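Local structure of esterase (Staphylococcus aureus subsp. aureus USA300_TCH1516, 3D7R) at residues A[200-204]-A[267-273]; A[195-201]-A[257-263]; A[64-70]-A[111-117]. The protein is a putative esterase of the alpha/beta hydrolase fold that probably hydrolyses ester bonds. All blocks are in the same frame, centred on the assembly; numbering follows the deposited sequence.

Contact 1 of 3, residues A[200-204]-A[267-273]; sequences SPILD and EMTHPDM
The two backbones pass without pairing, Ile202 CA 6.0 Å from Thr269 CA and Leu203 CA 6.3 Å from Asp272 CA, and the loop after strand 195-199 of the alpha/beta hydrolase fold thereby meets the type I turn from Glu267 to His270 and the early part of helix 270-282. At one end Glu267 sets CG between its backbone N and carbonyl carbon (chi1 56°) and continues extended to the hydroxyl of Ser200. Ser200 OG donates to Glu267 OE2 at 2.6 Å, entering on the syn side and 18° out of the carboxylate plane. Gly264 N also binds OE2, Asp298 N binds Ser200 OG, and Glu267 OE1 is hydrogen-bonded to His297 ND1. A carboxylate just after strand 259-264, bonded to a histidine after the next strand, 287-292, is consistent with the acid-histidine pair of a hydrolase catalytic triad, in which Ser200 would be a second-shell residue steadying the acid.

The middle of the contact is apolar. Thr269 turns its methyl CG2 to Ile202 CG1 at 4.0 Å, Leu203 CD1 rests 3.8 Å from Met273 CA, and the selenomethionine side chain of Met273 crosses Pro201 at about a right angle, with Met273 SE 3.9 Å from Pro201 CD. At the other end two acids face each other, Asp204 OD2 4.1 Å from Asp272 OD1, their carboxylate planes 50° apart. Thr206 holds Asp204 OD1 and Asn209 holds Asp272 OD1, while water probably eases the repulsion: one molecule donates to Asp204 OD2 and to Asp272 OD1, both at 2.7 Å.

Contact 2 of 3, residues A[195-201]-A[257-263]; sequences KLYLISP and PPVYMFG
Tyr197 and Tyr260 form the tight part of this contact, an offset stack with ring centroids 4.7 Å apart and planes at 12°. Tyr260 CB lies over the face of the Tyr197 ring, toward its rim and only 3.4 Å from Tyr197 CE1, while the phenol oxygen of Tyr197 reaches over the centre of the Tyr260 ring. The two are bridge partners and therefore leave the sheet on the same face; in both, CG is anti to the carbonyl carbon, and the rings lean the same way. Phe262 continues the row, its CE2 in the plane of the Tyr197 ring and 3.9 Å from Tyr197 CD1. At the other end the methylenes of Lys195 cross Tyr260, with Lys195 CD 3.6 Å from Tyr260 CE2. The polar ends are held outside the pair: Tyr197 OH by Ser317, Tyr260 OH by the Glu320 carboxylate, and Lys195 NZ by the carbonyls of Glu320 and Ile318.

Beneath these side chains, strands 195-199 and 259-263 are parallel neighbours in the central sheet of the alpha/beta hydrolase fold, their axes inclined by 11°. Five backbone hydrogen bonds alternate between them, from Leu196 N to Pro258 O through to Ser200 N to Phe262 O, the last at 2.7 Å and nearly straight.

The opposite face is looser but also buried, under helix 270-282. Leu196 CD2 lies beside Val259 CG2 at 4.0 Å, the side chains of Leu198 and Val259 cross, meeting through CD1 and CG1, and Pro201 CG approaches the selenium of Met261 at 3.9 Å. The end of that selenomethionine leads off from strand 195-199 and touches Met273 of the covering helix.

Contact 3 of 3, residues A[64-70]-A[111-117]; sequences HKQPSTL and PSPFHWR. With DMS (dimethyl sulfoxide), chain I; DMS (dimethyl sulfoxide), chain O.
With CG of His64 anti to the backbone N (chi1 -174°) and CG of Trp116 anti to the carbonyl carbon (chi1 -82°), the imidazole and indole slide past each other in opposite directions and meet rim to rim. Trp116 NE1 donates to His64 NE2 at 3.0 Å in an almost straight bond (167°); the acceptor lies in the indole plane, whereas the donor is tilted from the imidazole plane. With NE2 accepting, a neutral His64 would carry its proton on ND1. Pro111 CD lies over one face of the His64 imidazole, toward its rim, 3.5 Å from His64 NE2.

One face of the indole is lined by the other segment: Gln66 CB lies over the six-membered ring, 3.5 Å from Trp116 CZ3, and Pro67 CD over the five-membered ring, 3.6 Å from Trp116 CG. Pro67 CG also touches Pro113 CB at 3.6 Å, and Leu70 CD2 reaches Trp116 CB. The helix start is secured by a capping box: Ser112 OG accepts from Phe114 N, and Ser112 N donates to His115 ND1. Ser112 OG itself donates to a dimethyl sulfoxide, probably from the crystallisation liquor, whose methyl C2 sits over the Phe114 ring.

The loop between helix 46-61 and strand 75-81 is thus fastened to the start of helix 113-126, with Trp116 also packed against Leu76 of strand 75-81 and Phe87 and Phe89 of strand 84-90.

Contacts 1 and 2 are adjoining parts of one buried region. They share Ser200 and Pro201, and the second segment of each belongs to the run from strand 259-264 into helix 270-282; Met273 SE packs 3.9 Å from Gly263 CA where they meet. Contact 2 is sheet core, built on a regular backbone ladder with aromatic and aliphatic side chains, while contact 1, at the C-terminal ends of the same strands, adds carboxylates, a hydroxyl and bridging waters round an apolar middle. Contact 3, partly buried and across the chain's centre, about 25 Å from contact 1 and 23 Å from contact 2 between centres, joins different elements through prolines and a tryptophan-histidine bond.

Contact 1 of 3, residues A[200-204]-A[267-273]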
loop_
_atom_site.group_PDB
_atom_site.type_symbol
_atom_site.label_atom_id
_atom_site.label_comp_id
_atom_site.label_asym_id
_atom_site.label_seq_id
_atom_site.Cartn_x
_atom_site.Cartn_y
_atom_site.Cartn_z
ATOM N N SER A 200 -4.944 -2.580 -4.784
ATOM C CA SER A 200 -4.481 -1.867 -5.978
ATOM C C SER A 200 -2.949 -1.697 -6.004
ATOM O O SER A 200 -2.461 -0.562 -6.193
ATOM C CB SER A 200 -5.151 -0.483 -6.075
ATOM O OG SER A 200 -6.524 -0.609 -6.352
ATOM N N PRO A 201 -2.192 -2.806 -5.833
ATOM C CA PRO A 201 -0.737 -2.662 -5.745
ATOM C C PRO A 201 -0.183 -2.214 -7.092
ATOM O O PRO A 201 -0.690 -2.650 -8.132
ATOM C CB PRO A 201 -0.245 -4.096 -5.436
ATOM C CG PRO A 201 -1.317 -5.012 -5.939
ATOM C CD PRO A 201 -2.623 -4.223 -5.755
ATOM N N ILE A 202 0.824 -1.351 -7.073
ATOM C CA ILE A 202 1.525 -0.980 -8.301
ATOM C C ILE A 202 2.697 -1.964 -8.439
ATOM O O ILE A 202 3.825 -1.684 -8.018
ATOM C CB ILE A 202 1.994 0.512 -8.271
ATOM C CG1 ILE A 202 0.802 1.463 -8.124
ATOM C CG2 ILE A 202 2.782 0.865 -9.543
ATOM C CD1 ILE A 202 1.243 2.906 -7.748
ATOM N N LEU A 203 2.399 -3.140 -8.989
ATOM C CA LEU A 203 3.347 -4.251 -9.019
ATOM C C LEU A 203 4.575 -4.057 -9.910
ATOM O O LEU A 203 5.635 -4.640 -9.654
ATOM C CB LEU A 203 2.609 -5.546 -9.376
ATOM C CG LEU A 203 1.565 -5.908 -8.298
ATOM C CD1 LEU A 203 0.562 -6.933 -8.794
ATOM C CD2 LEU A 203 2.238 -6.385 -7.010
ATOM N N ASP A 204 4.427 -3.243 -10.956
ATOM C CA ASP A 204 5.512 -2.960 -11.884
ATOM C C ASP A 204 5.570 -1.441 -11.999
ATOM O O ASP A 204 4.645 -0.840 -12.542
ATOM C CB ASP A 204 5.202 -3.634 -13.234
ATOM C CG ASP A 204 6.233 -3.331 -14.328
ATOM O OD1 ASP A 204 7.192 -2.562 -14.102
ATOM O OD2 ASP A 204 6.054 -3.867 -15.444
ATOM N N GLU A 267 -8.189 0.546 -13.556
ATOM C CA GLU A 267 -6.879 1.061 -13.178
ATOM C C GLU A 267 -5.789 0.412 -14.022
ATOM O O GLU A 267 -5.881 -0.770 -14.332
ATOM C CB GLU A 267 -6.608 0.878 -11.673
ATOM C CG GLU A 267 -6.727 -0.550 -11.135
ATOM C CD GLU A 267 -6.298 -0.662 -9.671
ATOM O OE1 GLU A 267 -5.226 -0.126 -9.333
ATOM O OE2 GLU A 267 -7.025 -1.277 -8.860
HETATM N N MSE A 268 -4.758 1.193 -14.376
HETATM C CA MSE A 268 -3.720 0.762 -15.329
HETATM C C MSE A 268 -2.873 -0.398 -14.814
HETATM O O MSE A 268 -2.127 -1.008 -15.572
HETATM C CB MSE A 268 -2.777 1.928 -15.639
HETATM C CG MSE A 268 -3.244 2.891 -16.705
HETATM SE SE MSE A 268 -2.109 4.531 -16.634
HETATM C CE MSE A 268 -0.420 3.723 -16.267
ATOM N N THR A 269 -2.975 -0.665 -13.518
ATOM C CA THR A 269 -2.262 -1.768 -12.848
ATOM C C THR A 269 -2.943 -3.090 -13.070
ATOM O O THR A 269 -2.431 -4.125 -12.644
ATOM C CB THR A 269 -2.233 -1.558 -11.325
ATOM O OG1 THR A 269 -3.557 -1.238 -10.882
ATOM C CG2 THR A 269 -1.312 -0.403 -10.947
ATOM N N HIS A 270 -4.114 -3.068 -13.705
ATOM C CA HIS A 270 -4.915 -4.289 -13.767
ATOM C C HIS A 270 -4.237 -5.446 -14.538
ATOM O O HIS A 270 -4.239 -6.574 -14.038
ATOM C CB HIS A 270 -6.362 -4.019 -14.214
ATOM C CG HIS A 270 -7.233 -5.238 -14.194
ATOM N ND1 HIS A 270 -7.348 -6.089 -15.277
ATOM C CD2 HIS A 270 -8.013 -5.766 -13.219
ATOM C CE1 HIS A 270 -8.168 -7.079 -14.970
ATOM N NE2 HIS A 270 -8.586 -6.904 -13.728
ATOM N N PRO A 271 -3.673 -5.190 -15.744
ATOM C CA PRO A 271 -2.883 -6.264 -16.369
ATOM C C PRO A 271 -1.785 -6.856 -15.485
ATOM O O PRO A 271 -1.636 -8.078 -15.466
ATOM C CB PRO A 271 -2.264 -5.580 -17.587
ATOM C CG PRO A 271 -3.310 -4.564 -17.974
ATOM C CD PRO A 271 -3.751 -4.010 -16.633
ATOM N N ASP A 272 -1.033 -6.013 -14.766
ATOM C CA ASP A 272 -0.021 -6.492 -13.819
ATOM C C ASP A 272 -0.585 -7.325 -12.677
ATOM O O ASP A 272 0.023 -8.315 -12.268
ATOM C CB ASP A 272 0.853 -5.334 -13.304
ATOM C CG ASP A 272 1.763 -4.776 -14.402
ATOM O OD1 ASP A 272 2.316 -5.612 -15.185
ATOM O OD2 ASP A 272 1.899 -3.521 -14.512
HETATM N N MSE A 273 -1.745 -6.939 -12.157
HETATM C CA MSE A 273 -2.384 -7.757 -11.123
HETATM C C MSE A 273 -2.793 -9.125 -11.659
HETATM O O MSE A 273 -2.618 -10.137 -10.972
HETATM C CB MSE A 273 -3.593 -7.041 -10.482
HETATM C CG MSE A 273 -3.209 -5.762 -9.731
HETATM SE SE MSE A 273 -4.788 -5.042 -8.845
HETATM C CE MSE A 273 -5.670 -4.203 -10.357
HETATM O O HOH W 1 1.937 -1.926 -12.161
HETATM O O HOH W 2 3.657 -2.562 -16.154
HETATM O O HOH W 3 4.803 -6.208 -16.009
#

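Contact 2 of 3, residues A[195-201]-A[257-263]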
loop_
_atom_site.group_PDB
_atom_site.type_symbol
_atom_site.label_atom_id
_atom_site.label_comp_id
_atom_site.label_asym_id
_atom_site.label_seq_id
_atom_site.Cartn_x
_atom_site.Cartn_y
_atom_site.Cartn_z
ATOM N N LYS A 195 -0.504 -13.402 6.891
ATOM C CA LYS A 195 -1.155 -13.128 5.607
ATOM C C LYS A 195 -0.621 -11.834 5.028
ATOM O O LYS A 195 -0.105 -10.995 5.769
ATOM C CB LYS A 195 -2.689 -13.019 5.766
ATOM C CG LYS A 195 -3.406 -14.316 6.180
ATOM C CD LYS A 195 -4.933 -14.071 6.397
ATOM C CE LYS A 195 -5.650 -15.395 6.747
ATOM N NZ LYS A 195 -5.490 -15.691 8.211
ATOM N N LEU A 196 -0.768 -11.669 3.710
ATOM C CA LEU A 196 -0.377 -10.427 3.012
ATOM C C LEU A 196 -1.546 -9.879 2.188
ATOM O O LEU A 196 -2.112 -10.605 1.354
ATOM C CB LEU A 196 0.835 -10.665 2.089
ATOM C CG LEU A 196 1.270 -9.496 1.171
ATOM C CD1 LEU A 196 1.636 -8.254 2.018
ATOM C CD2 LEU A 196 2.449 -9.942 0.289
ATOM N N TYR A 197 -1.916 -8.617 2.435
ATOM C CA TYR A 197 -3.064 -7.990 1.745
ATOM C C TYR A 197 -2.557 -6.896 0.823
ATOM O O TYR A 197 -1.760 -6.054 1.244
ATOM C CB TYR A 197 -4.084 -7.423 2.754
ATOM C CG TYR A 197 -5.003 -8.480 3.308
ATOM C CD1 TYR A 197 -6.307 -8.638 2.818
ATOM C CD2 TYR A 197 -4.558 -9.344 4.317
ATOM C CE1 TYR A 197 -7.145 -9.655 3.322
ATOM C CE2 TYR A 197 -5.388 -10.350 4.835
ATOM C CZ TYR A 197 -6.674 -10.492 4.329
ATOM O OH TYR A 197 -7.463 -11.497 4.829
ATOM N N LEU A 198 -3.005 -6.923 -0.433
ATOM C CA LEU A 198 -2.578 -5.939 -1.427
ATOM C C LEU A 198 -3.795 -5.242 -1.996
ATOM O O LEU A 198 -4.684 -5.899 -2.551
ATOM C CB LEU A 198 -1.798 -6.627 -2.557
ATOM C CG LEU A 198 -0.575 -7.487 -2.190
ATOM C CD1 LEU A 198 0.110 -8.026 -3.467
ATOM C CD2 LEU A 198 0.432 -6.697 -1.351
ATOM N N ILE A 199 -3.859 -3.921 -1.850
ATOM C CA ILE A 199 -4.974 -3.143 -2.405
ATOM C C ILE A 199 -4.472 -2.281 -3.576
ATOM O O ILE A 199 -3.663 -1.363 -3.394
ATOM C CB ILE A 199 -5.677 -2.247 -1.328
ATOM C CG1 ILE A 199 -6.192 -3.088 -0.150
ATOM C CG2 ILE A 199 -6.810 -1.396 -1.964
ATOM C CD1 ILE A 199 -6.431 -2.289 1.151
ATOM N N SER A 200 -4.944 -2.580 -4.784
ATOM C CA SER A 200 -4.481 -1.867 -5.978
ATOM C C SER A 200 -2.949 -1.697 -6.004
ATOM O O SER A 200 -2.461 -0.562 -6.193
ATOM C CB SER A 200 -5.151 -0.483 -6.075
ATOM O OG SER A 200 -6.524 -0.609 -6.352
ATOM N N PRO A 201 -2.192 -2.806 -5.833
ATOM C CA PRO A 201 -0.737 -2.662 -5.745
ATOM C C PRO A 201 -0.183 -2.214 -7.092
ATOM O O PRO A 201 -0.690 -2.650 -8.132
ATOM C CB PRO A 201 -0.245 -4.096 -5.436
ATOM C CG PRO A 201 -1.317 -5.012 -5.939
ATOM C CD PRO A 201 -2.623 -4.223 -5.755
ATOM N N PRO A 257 3.544 -16.094 2.154
ATOM C CA PRO A 257 2.328 -16.441 2.898
ATOM C C PRO A 257 1.113 -16.220 1.984
ATOM O O PRO A 257 1.273 -15.632 0.895
ATOM C CB PRO A 257 2.328 -15.417 4.050
ATOM C CG PRO A 257 3.002 -14.227 3.472
ATOM C CD PRO A 257 4.110 -14.805 2.594
ATOM N N PRO A 258 -0.087 -16.695 2.394
ATOM C CA PRO A 258 -1.293 -16.459 1.597
ATOM C C PRO A 258 -1.469 -14.974 1.256
ATOM O O PRO A 258 -1.309 -14.126 2.134
ATOM C CB PRO A 258 -2.428 -16.919 2.527
ATOM C CG PRO A 258 -1.790 -17.983 3.372
ATOM C CD PRO A 258 -0.372 -17.506 3.600
ATOM N N VAL A 259 -1.791 -14.689 -0.002
ATOM C CA VAL A 259 -1.959 -13.297 -0.496
ATOM C C VAL A 259 -3.422 -13.048 -0.875
ATOM O O VAL A 259 -4.086 -13.933 -1.455
ATOM C CB VAL A 259 -0.978 -12.970 -1.687
ATOM C CG1 VAL A 259 -1.189 -11.523 -2.233
ATOM C CG2 VAL A 259 0.494 -13.128 -1.266
ATOM N N TYR A 260 -3.932 -11.869 -0.501
ATOM C CA TYR A 260 -5.318 -11.477 -0.759
ATOM C C TYR A 260 -5.209 -10.157 -1.437
ATOM O O TYR A 260 -4.631 -9.235 -0.878
ATOM C CB TYR A 260 -6.095 -11.324 0.558
ATOM C CG TYR A 260 -6.080 -12.606 1.355
ATOM C CD1 TYR A 260 -7.181 -13.455 1.337
ATOM C CD2 TYR A 260 -4.939 -13.003 2.073
ATOM C CE1 TYR A 260 -7.167 -14.670 2.031
ATOM C CE2 TYR A 260 -4.925 -14.221 2.787
ATOM C CZ TYR A 260 -6.046 -15.038 2.748
ATOM O OH TYR A 260 -6.073 -16.242 3.429
HETATM N N MSE A 261 -5.708 -10.064 -2.659
HETATM C CA MSE A 261 -5.501 -8.853 -3.460
HETATM C C MSE A 261 -6.833 -8.276 -3.888
HETATM O O MSE A 261 -7.771 -9.035 -4.232
HETATM C CB MSE A 261 -4.630 -9.170 -4.691
HETATM C CG MSE A 261 -4.341 -7.970 -5.597
HETATM SE SE MSE A 261 -2.922 -8.415 -6.838
HETATM C CE MSE A 261 -3.801 -9.815 -7.891
ATOM N N PHE A 262 -6.911 -6.950 -3.873
ATOM C CA PHE A 262 -8.109 -6.207 -4.254
ATOM C C PHE A 262 -7.719 -5.203 -5.323
ATOM O O PHE A 262 -6.690 -4.536 -5.211
ATOM C CB PHE A 262 -8.706 -5.456 -3.041
ATOM C CG PHE A 262 -9.204 -6.367 -1.976
ATOM C CD1 PHE A 262 -10.556 -6.683 -1.907
ATOM C CD2 PHE A 262 -8.312 -6.968 -1.071
ATOM C CE1 PHE A 262 -11.035 -7.572 -0.940
ATOM C CE2 PHE A 262 -8.771 -7.847 -0.095
ATOM C CZ PHE A 262 -10.139 -8.160 -0.037
ATOM N N GLY A 263 -8.526 -5.109 -6.369
ATOM C CA GLY A 263 -8.252 -4.137 -7.407
ATOM C C GLY A 263 -9.453 -3.902 -8.272
ATOM O O GLY A 263 -10.455 -4.594 -8.129
#

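Contact 3 of 3, residues A[64-70]-A[111-117]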
loop_
_atom_site.group_PDB
_atom_site.type_symbol
_atom_site.label_atom_id
_atom_site.label_comp_id
_atom_site.label_asym_id
_atom_site.label_seq_id
_atom_site.Cartn_x
_atom_site.Cartn_y
_atom_site.Cartn_z
ATOM N N HIS A 64 3.203 14.580 10.720
ATOM C CA HIS A 64 1.920 14.192 10.157
ATOM C C HIS A 64 0.851 14.174 11.256
ATOM O O HIS A 64 1.084 13.657 12.342
ATOM C CB HIS A 64 2.020 12.820 9.504
ATOM C CG HIS A 64 0.774 12.417 8.778
ATOM N ND1 HIS A 64 0.339 13.058 7.636
ATOM C CD2 HIS A 64 -0.144 11.459 9.048
ATOM C CE1 HIS A 64 -0.789 12.501 7.227
ATOM N NE2 HIS A 64 -1.099 11.525 8.061
ATOM N N LYS A 65 -0.315 14.731 10.957
ATOM C CA LYS A 65 -1.376 14.891 11.954
ATOM C C LYS A 65 -2.679 14.272 11.460
ATOM O O LYS A 65 -2.950 14.296 10.277
ATOM C CB LYS A 65 -1.586 16.386 12.224
ATOM C CG LYS A 65 -0.561 16.999 13.187
ATOM C CD LYS A 65 -0.658 18.516 13.200
ATOM C CE LYS A 65 0.342 19.120 14.194
ATOM N NZ LYS A 65 -0.014 20.516 14.566
ATOM N N GLN A 66 -3.493 13.723 12.360
ATOM C CA GLN A 66 -4.848 13.307 11.959
ATOM C C GLN A 66 -5.627 14.489 11.360
ATOM O O GLN A 66 -5.401 15.625 11.744
ATOM C CB GLN A 66 -5.625 12.667 13.125
ATOM C CG GLN A 66 -5.913 13.530 14.314
ATOM C CD GLN A 66 -6.596 12.727 15.438
ATOM O OE1 GLN A 66 -7.624 12.070 15.222
ATOM N NE2 GLN A 66 -6.006 12.769 16.638
ATOM N N PRO A 67 -6.521 14.227 10.394
ATOM C CA PRO A 67 -7.318 15.333 9.846
ATOM C C PRO A 67 -8.104 16.023 10.968
ATOM O O PRO A 67 -8.680 15.344 11.821
ATOM C CB PRO A 67 -8.283 14.624 8.879
ATOM C CG PRO A 67 -7.598 13.369 8.550
ATOM C CD PRO A 67 -6.849 12.944 9.754
ATOM N N SER A 68 -8.121 17.351 10.972
ATOM C CA SER A 68 -8.771 18.106 12.045
ATOM C C SER A 68 -10.289 17.867 12.155
ATOM O O SER A 68 -10.857 18.045 13.224
ATOM C CB SER A 68 -8.500 19.611 11.868
ATOM O OG SER A 68 -9.014 20.019 10.615
ATOM N N THR A 69 -10.934 17.451 11.068
ATOM C CA THR A 69 -12.390 17.346 11.059
ATOM C C THR A 69 -12.878 15.891 11.198
ATOM O O THR A 69 -14.075 15.651 11.395
ATOM C CB THR A 69 -12.978 17.969 9.798
ATOM O OG1 THR A 69 -12.454 17.293 8.653
ATOM C CG2 THR A 69 -12.598 19.433 9.692
ATOM N N LEU A 70 -11.946 14.938 11.121
ATOM C CA LEU A 70 -12.307 13.521 11.116
ATOM C C LEU A 70 -12.517 12.960 12.512
ATOM O O LEU A 70 -11.629 13.041 13.356
ATOM C CB LEU A 70 -11.276 12.671 10.344
ATOM C CG LEU A 70 -11.567 11.165 10.281
ATOM C CD1 LEU A 70 -12.808 10.797 9.427
ATOM C CD2 LEU A 70 -10.361 10.421 9.777
ATOM N N PRO A 111 -0.050 10.033 4.262
ATOM C CA PRO A 111 -1.411 9.512 4.195
ATOM C C PRO A 111 -2.479 10.569 3.913
ATOM O O PRO A 111 -2.426 11.688 4.429
ATOM C CB PRO A 111 -1.632 8.897 5.584
ATOM C CG PRO A 111 -0.258 8.565 6.061
ATOM C CD PRO A 111 0.588 9.704 5.549
ATOM N N SER A 112 -3.436 10.170 3.084
ATOM C CA SER A 112 -4.625 10.943 2.778
ATOM C C SER A 112 -5.531 10.951 3.992
ATOM O O SER A 112 -5.490 10.014 4.772
ATOM C CB SER A 112 -5.350 10.234 1.631
ATOM O OG SER A 112 -6.598 10.823 1.413
ATOM N N PRO A 113 -6.384 11.986 4.146
ATOM C CA PRO A 113 -7.423 11.909 5.173
ATOM C C PRO A 113 -8.352 10.708 4.961
ATOM O O PRO A 113 -8.920 10.197 5.937
ATOM C CB PRO A 113 -8.198 13.226 4.999
ATOM C CG PRO A 113 -7.824 13.724 3.650
ATOM C CD PRO A 113 -6.435 13.260 3.404
ATOM N N PHE A 114 -8.494 10.265 3.707
ATOM C CA PHE A 114 -9.275 9.079 3.354
ATOM C C PHE A 114 -8.563 7.790 3.779
ATOM O O PHE A 114 -9.216 6.752 3.982
ATOM C CB PHE A 114 -9.542 9.033 1.833
ATOM C CG PHE A 114 -10.656 9.945 1.366
ATOM C CD1 PHE A 114 -11.024 11.084 2.091
ATOM C CD2 PHE A 114 -11.342 9.667 0.194
ATOM C CE1 PHE A 114 -12.075 11.925 1.650
ATOM C CE2 PHE A 114 -12.375 10.512 -0.259
ATOM C CZ PHE A 114 -12.738 11.636 0.479
ATOM N N HIS A 115 -7.231 7.836 3.882
ATOM C CA HIS A 115 -6.482 6.717 4.458
ATOM C C HIS A 115 -6.807 6.597 5.942
ATOM O O HIS A 115 -6.990 5.500 6.448
ATOM C CB HIS A 115 -4.966 6.885 4.297
ATOM C CG HIS A 115 -4.427 6.485 2.953
ATOM N ND1 HIS A 115 -3.658 7.332 2.179
ATOM C CD2 HIS A 115 -4.505 5.320 2.268
ATOM C CE1 HIS A 115 -3.315 6.716 1.060
ATOM N NE2 HIS A 115 -3.810 5.490 1.094
ATOM N N TRP A 116 -6.865 7.727 6.642
ATOM C CA TRP A 116 -7.233 7.707 8.054
ATOM C C TRP A 116 -8.581 7.029 8.229
ATOM O O TRP A 116 -8.760 6.155 9.086
ATOM C CB TRP A 116 -7.257 9.134 8.605
ATOM C CG TRP A 116 -5.870 9.575 8.958
ATOM C CD1 TRP A 116 -4.889 10.020 8.102
ATOM C CD2 TRP A 116 -5.287 9.552 10.259
ATOM N NE1 TRP A 116 -3.745 10.302 8.813
ATOM C CE2 TRP A 116 -3.957 10.007 10.134
ATOM C CE3 TRP A 116 -5.762 9.201 11.520
ATOM C CZ2 TRP A 116 -3.103 10.125 11.230
ATOM C CZ3 TRP A 116 -4.903 9.295 12.603
ATOM C CH2 TRP A 116 -3.591 9.758 12.452
ATOM N N ARG A 117 -9.512 7.405 7.364
ATOM C CA ARG A 117 -10.873 6.899 7.453
ATOM C C ARG A 117 -10.947 5.399 7.120
ATOM O O ARG A 117 -11.631 4.642 7.812
ATOM C CB ARG A 117 -11.762 7.735 6.547
ATOM C CG ARG A 117 -13.200 7.387 6.610
ATOM C CD ARG A 117 -13.987 8.473 5.941
ATOM N NE ARG A 117 -15.371 8.081 5.960
ATOM C CZ ARG A 117 -16.312 8.607 5.192
ATOM N NH1 ARG A 117 -15.999 9.576 4.320
ATOM N NH2 ARG A 117 -17.555 8.145 5.301
HETATM S S DMS I . -8.310 11.637 -1.962
HETATM O O DMS I . -7.304 10.513 -1.018
HETATM C C1 DMS I . -9.580 10.655 -2.806
HETATM C C2 DMS I . -9.382 12.585 -0.845
HETATM S S DMS O . 0.290 17.922 9.046
HETATM O O DMS O . -0.341 16.326 8.516
HETATM C C1 DMS O . 1.401 18.592 7.772
HETATM C C2 DMS O . -1.033 19.171 9.010
#